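Local coordinates for possible substrate binding protein of ABC transporter system (Rhodopseudomonas palustris, PDB 3N0X) that probably captures branched-chain amino acids or related small molecules and delivers them to an ABC transporter for import, at residues I144-Q149 with A159-A164. Sequence-based numbering, arbitrary orientation.
Sequences IATLAQ and AAFKEA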
loop_
_atom_site.group_PDB
_atom_site.type_symbol
_atom_site.label_atom_id
_atom_site.label_comp_id
_atom_site.label_asym_id
_atom_site.label_seq_id
_atom_site.Cartn_x
_atom_site.Cartn_y
_atom_site.Cartn_z
ATOM N N ILE A 144 -20.546 0.861 -13.182
ATOM C CA ILE A 144 -20.075 0.324 -11.935
ATOM C C ILE A 144 -21.091 0.597 -10.820
ATOM O O ILE A 144 -21.733 1.646 -10.778
ATOM C CB ILE A 144 -18.707 0.934 -11.580
ATOM C CG1 ILE A 144 -17.694 0.412 -12.601
ATOM C CG2 ILE A 144 -18.260 0.552 -10.155
ATOM C CD1 ILE A 144 -16.486 1.190 -12.710
ATOM N N ALA A 145 -21.271 -0.391 -9.931
ATOM C CA ALA A 145 -21.904 -0.180 -8.646
ATOM C C ALA A 145 -20.875 -0.532 -7.593
ATOM O O ALA A 145 -20.133 -1.532 -7.744
ATOM C CB ALA A 145 -23.135 -1.107 -8.453
ATOM N N THR A 146 -20.855 0.210 -6.495
ATOM C CA THR A 146 -19.874 -0.065 -5.454
ATOM C C THR A 146 -20.529 -0.657 -4.197
ATOM O O THR A 146 -21.658 -0.352 -3.858
ATOM C CB THR A 146 -19.069 1.212 -5.065
ATOM O OG1 THR A 146 -19.953 2.233 -4.586
ATOM C CG2 THR A 146 -18.214 1.776 -6.295
ATOM N N LEU A 147 -19.768 -1.503 -3.499
ATOM C CA LEU A 147 -20.164 -2.032 -2.199
ATOM C C LEU A 147 -19.014 -1.731 -1.251
ATOM O O LEU A 147 -17.848 -2.043 -1.531
ATOM C CB LEU A 147 -20.398 -3.541 -2.248
ATOM C CG LEU A 147 -20.662 -4.266 -0.920
ATOM C CD1 LEU A 147 -21.931 -3.719 -0.260
ATOM C CD2 LEU A 147 -20.756 -5.795 -1.183
ATOM N N ALA A 148 -19.375 -1.189 -0.084
ATOM C CA ALA A 148 -18.411 -0.825 0.946
ATOM C C ALA A 148 -19.072 -0.962 2.298
ATOM O O ALA A 148 -20.310 -1.015 2.401
ATOM C CB ALA A 148 -17.910 0.631 0.732
ATOM N N GLN A 149 -18.238 -1.033 3.329
ATOM C CA GLN A 149 -18.680 -0.958 4.723
ATOM C C GLN A 149 -18.983 0.500 5.113
ATOM O O GLN A 149 -18.314 1.445 4.652
ATOM C CB GLN A 149 -17.565 -1.502 5.607
ATOM C CG GLN A 149 -17.269 -2.973 5.346
ATOM C CD GLN A 149 -15.881 -3.379 5.725
ATOM O OE1 GLN A 149 -14.891 -2.839 5.241
ATOM N NE2 GLN A 149 -15.795 -4.332 6.663
ATOM N N ALA A 159 -15.290 7.392 -2.079
ATOM C CA ALA A 159 -15.204 8.775 -2.525
ATOM C C ALA A 159 -14.045 8.995 -3.468
ATOM O O ALA A 159 -14.168 9.659 -4.509
ATOM C CB ALA A 159 -15.139 9.750 -1.310
ATOM N N ALA A 160 -12.882 8.458 -3.116
ATOM C CA ALA A 160 -11.669 8.595 -3.946
ATOM C C ALA A 160 -11.818 7.892 -5.305
ATOM O O ALA A 160 -11.446 8.412 -6.364
ATOM C CB ALA A 160 -10.450 8.085 -3.188
ATOM N N PHE A 161 -12.377 6.683 -5.245
ATOM C CA PHE A 161 -12.673 5.910 -6.439
ATOM C C PHE A 161 -13.593 6.693 -7.373
ATOM O O PHE A 161 -13.330 6.753 -8.577
ATOM C CB PHE A 161 -13.301 4.557 -5.987
ATOM C CG PHE A 161 -13.740 3.648 -7.088
ATOM C CD1 PHE A 161 -15.020 3.728 -7.613
ATOM C CD2 PHE A 161 -12.882 2.643 -7.560
ATOM C CE1 PHE A 161 -15.434 2.849 -8.611
ATOM C CE2 PHE A 161 -13.307 1.737 -8.531
ATOM C CZ PHE A 161 -14.580 1.865 -9.091
ATOM N N LYS A 162 -14.690 7.244 -6.815
ATOM C CA LYS A 162 -15.740 7.959 -7.572
ATOM C C LYS A 162 -15.173 9.189 -8.270
ATOM O O LYS A 162 -15.436 9.433 -9.429
ATOM C CB LYS A 162 -16.876 8.347 -6.624
ATOM C CG LYS A 162 -17.990 9.212 -7.192
ATOM C CD LYS A 162 -19.013 9.387 -6.067
ATOM C CE LYS A 162 -20.258 10.131 -6.500
ATOM N NZ LYS A 162 -21.204 10.137 -5.342
ATOM N N GLU A 163 -14.332 9.923 -7.572
ATOM C CA GLU A 163 -13.732 11.100 -8.178
ATOM C C GLU A 163 -12.810 10.716 -9.346
ATOM O O GLU A 163 -12.869 11.352 -10.411
ATOM C CB GLU A 163 -13.059 11.956 -7.113
ATOM C CG GLU A 163 -12.349 13.201 -7.639
ATOM C CD GLU A 163 -13.259 14.222 -8.333
ATOM O OE1 GLU A 163 -14.485 14.276 -8.061
ATOM O OE2 GLU A 163 -12.721 14.997 -9.154
ATOM N N ALA A 164 -11.958 9.688 -9.177
ATOM C CA ALA A 164 -11.129 9.225 -10.286
ATOM C C ALA A 164 -11.930 8.658 -11.455
ATOM O O ALA A 164 -11.559 8.798 -12.626
ATOM C CB ALA A 164 -10.089 8.175 -9.784
#
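The ring of F161 reaches from the helix to the strand and meets two branched side chains, I144 and T146. I144 CG2 lies at the ring edge, near its plane, 4.0 Å from F161 CE1, and I144 CD1 is 4.1 Å from F161 CZ. T146 brings its methyl, CG2, obliquely to the same side chain, 3.8 Å from F161 CE1. No hydrogen bond crosses here; the contact is apolar and buried. With CG anti to the backbone N (chi1 177°), F161 bridges a strand and helix whose nearest CA atoms, those of T146 and K162, stand 9.3 Å apart; a large, flat apolar ring suits this span, offering CE1 and CZ to the methyls. Beta-branched residues suit the strand, and being two positions apart they face the helix together. Were F161 cut back to an alanine, a gap would probably open beside both methyl-bearing side chains, and W206 would lose its stacking partner. That tryptophan lies on strand 202-207, the neighbour of 142-149 on one side, while A134 of helix 126-137 also touches the phenylalanine. K162 forms a salt bridge with E175 on strand 171-178, the other neighbour. The contact thus joins the first strand and helix of a right-handed beta-alpha-beta crossover, as expected in a periplasmic binding protein lobe.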